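Local coordinates for protein catalase (Corynebacterium glutamicum, PDB 4B7H) that breaks down hydrogen peroxide to water and oxygen at a haem centre, which nitric oxide can occupy as an inhibitor, at residues T146-D151 / P156-S161. Residues are numbered along the deposited sequence; the frame is centred on the assembly and turned at random.
Sequences TFFLRD and PDFIHS
Phe158 reaches from its helix into a cluster formed by Phe147, Phe148 and Leu149, and it illustrates how one large aromatic side chain can join a helix to the loop that leads into it. At the root of the side chain, Phe158 CB rests against Leu149 CD1 at 3.8 Å. With CG of Phe158 anti to the backbone N (chi1 166°), the ring is carried forward to Phe148. Farther out, Phe158 CE2 lies 3.4 Å from Phe148 CD2 and Phe158 CE1 remains 4.0 Å from Phe148 CG. Phe158 CZ, at the tip, sits 3.3 Å above the plane of the Phe148 ring, displaced toward the rim, with Phe148 CE2 as its closest partner. The ring planes of Phe148 and Phe158 are inclined at 33°, with centroids 4.2 Å apart. Phe147 joins obliquely through its CZ, 4.2 Å from Phe158 CE2, and one face of its ring is covered centrally by Phe148 CD2. The contact is thus wholly apolar and buried. Phe147 belongs to the haem pocket, touching the haem and lying about 4 Å from the bound nitric oxide (nearest atoms), and so links the cluster to that site. Around it, Phe179 of helix 173-182 packs on Phe158, Val190 of helix 187-194 on Phe148, and Met344 of helix 343-359 on Phe147 and Leu149, so that helix 155-162, and the loop joining it to strand 135-142, lie among three further helices.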
loop_
_atom_site.group_PDB
_atom_site.type_symbol
_atom_site.label_atom_id
_atom_site.label_comp_id
_atom_site.label_asym_id
_atom_site.label_seq_id
_atom_site.Cartn_x
_atom_site.Cartn_y
_atom_site.Cartn_z
ATOM N N THR A 146 23.636 -10.150 24.923
ATOM C CA THR A 146 22.627 -9.493 25.747
ATOM C C THR A 146 21.971 -8.346 24.962
ATOM O O THR A 146 22.174 -8.233 23.756
ATOM C CB THR A 146 23.254 -9.039 27.103
ATOM O OG1 THR A 146 22.239 -8.554 27.986
ATOM C CG2 THR A 146 24.329 -7.972 26.893
ATOM N N PHE A 147 21.165 -7.518 25.620
ATOM C CA PHE A 147 20.536 -6.383 24.940
ATOM C C PHE A 147 20.133 -5.334 25.967
ATOM O O PHE A 147 20.287 -5.553 27.172
ATOM C CB PHE A 147 19.328 -6.843 24.125
ATOM C CG PHE A 147 18.939 -5.902 23.003
ATOM C CD1 PHE A 147 19.788 -5.700 21.926
ATOM C CD2 PHE A 147 17.704 -5.264 23.009
ATOM C CE1 PHE A 147 19.429 -4.849 20.873
ATOM C CE2 PHE A 147 17.335 -4.412 21.965
ATOM C CZ PHE A 147 18.197 -4.215 20.892
ATOM N N PHE A 148 19.597 -4.215 25.480
ATOM C CA PHE A 148 19.395 -3.013 26.281
ATOM C C PHE A 148 18.200 -3.057 27.229
ATOM O O PHE A 148 18.114 -2.226 28.138
ATOM C CB PHE A 148 19.173 -1.801 25.368
ATOM C CG PHE A 148 20.291 -1.534 24.390
ATOM C CD1 PHE A 148 21.343 -0.688 24.729
ATOM C CD2 PHE A 148 20.257 -2.081 23.108
ATOM C CE1 PHE A 148 22.362 -0.413 23.813
ATOM C CE2 PHE A 148 21.274 -1.808 22.186
ATOM C CZ PHE A 148 22.319 -0.971 22.543
ATOM N N LEU A 149 17.258 -3.972 26.992
ATOM C CA LEU A 149 15.961 -3.916 27.677
ATOM C C LEU A 149 15.458 -5.301 28.013
ATOM O O LEU A 149 15.924 -6.286 27.432
ATOM C CB LEU A 149 14.913 -3.226 26.801
ATOM C CG LEU A 149 15.183 -1.807 26.305
ATOM C CD1 LEU A 149 14.205 -1.467 25.191
ATOM C CD2 LEU A 149 15.102 -0.793 27.452
ATOM N N ARG A 150 14.505 -5.378 28.945
ATOM C CA ARG A 150 13.888 -6.655 29.307
ATOM C C ARG A 150 12.374 -6.662 29.111
ATOM O O ARG A 150 11.679 -7.588 29.551
ATOM C CB ARG A 150 14.259 -7.067 30.745
ATOM C CG ARG A 150 13.772 -6.117 31.839
ATOM C CD ARG A 150 14.249 -6.569 33.225
ATOM N NE ARG A 150 15.703 -6.452 33.365
ATOM C CZ ARG A 150 16.344 -5.497 34.040
ATOM N NH1 ARG A 150 15.673 -4.537 34.675
ATOM N NH2 ARG A 150 17.672 -5.513 34.086
ATOM N N ASP A 151 11.851 -5.650 28.430
ATOM C CA ASP A 151 10.423 -5.636 28.150
ATOM C C ASP A 151 10.171 -4.949 26.819
ATOM O O ASP A 151 10.641 -3.833 26.586
ATOM C CB ASP A 151 9.678 -4.936 29.291
ATOM C CG ASP A 151 8.213 -5.309 29.355
ATOM O OD1 ASP A 151 7.554 -5.246 28.298
ATOM O OD2 ASP A 151 7.718 -5.656 30.459
ATOM N N PRO A 156 10.202 0.492 21.321
ATOM C CA PRO A 156 10.085 1.678 20.454
ATOM C C PRO A 156 10.690 2.936 21.084
ATOM O O PRO A 156 11.189 3.789 20.358
ATOM C CB PRO A 156 8.571 1.818 20.251
ATOM C CG PRO A 156 8.075 0.400 20.356
ATOM C CD PRO A 156 8.892 -0.163 21.504
ATOM N N ASP A 157 10.675 3.040 22.411
ATOM C CA ASP A 157 11.314 4.173 23.072
ATOM C C ASP A 157 12.815 4.170 22.825
ATOM O O ASP A 157 13.408 5.194 22.469
ATOM C CB ASP A 157 11.028 4.148 24.573
ATOM C CG ASP A 157 9.559 4.273 24.872
ATOM O OD1 ASP A 157 8.961 5.293 24.456
ATOM O OD2 ASP A 157 9.002 3.362 25.519
ATOM N N PHE A 158 13.433 3.010 22.999
ATOM C CA PHE A 158 14.859 2.905 22.777
ATOM C C PHE A 158 15.203 3.230 21.324
ATOM O O PHE A 158 16.107 4.029 21.047
ATOM C CB PHE A 158 15.362 1.512 23.135
ATOM C CG PHE A 158 16.733 1.240 22.630
ATOM C CD1 PHE A 158 17.798 2.051 23.013
ATOM C CD2 PHE A 158 16.958 0.210 21.730
ATOM C CE1 PHE A 158 19.079 1.816 22.526
ATOM C CE2 PHE A 158 18.230 -0.029 21.239
ATOM C CZ PHE A 158 19.292 0.782 21.629
ATOM N N ILE A 159 14.493 2.616 20.381
ATOM C CA ILE A 159 14.816 2.838 18.975
ATOM C C ILE A 159 14.584 4.296 18.561
ATOM O O ILE A 159 15.429 4.889 17.880
ATOM C CB ILE A 159 14.089 1.843 18.056
ATOM C CG1 ILE A 159 14.534 0.401 18.369
ATOM C CG2 ILE A 159 14.336 2.185 16.595
ATOM C CD1 ILE A 159 16.027 0.110 18.141
ATOM N N HIS A 160 13.350 4.972 18.942
ATOM C CA HIS A 160 13.316 6.410 18.662
ATOM C C HIS A 160 14.510 7.112 19.318
ATOM O O HIS A 160 15.147 7.983 18.713
ATOM C CB HIS A 160 12.048 7.068 19.202
ATOM C CG HIS A 160 10.759 6.590 18.602
ATOM N ND1 HIS A 160 9.507 6.822 19.131
ATOM C CD2 HIS A 160 10.555 5.869 17.475
ATOM C CE1 HIS A 160 8.598 6.276 18.344
ATOM N NE2 HIS A 160 9.208 5.687 17.335
ATOM N N SER A 161 14.950 6.788 20.464
ATOM C CA SER A 161 16.025 7.565 21.088
ATOM C C SER A 161 17.344 7.447 20.331
ATOM O O SER A 161 18.196 8.338 20.410
ATOM C CB SER A 161 16.216 7.192 22.569
ATOM O OG SER A 161 16.962 5.996 22.725
#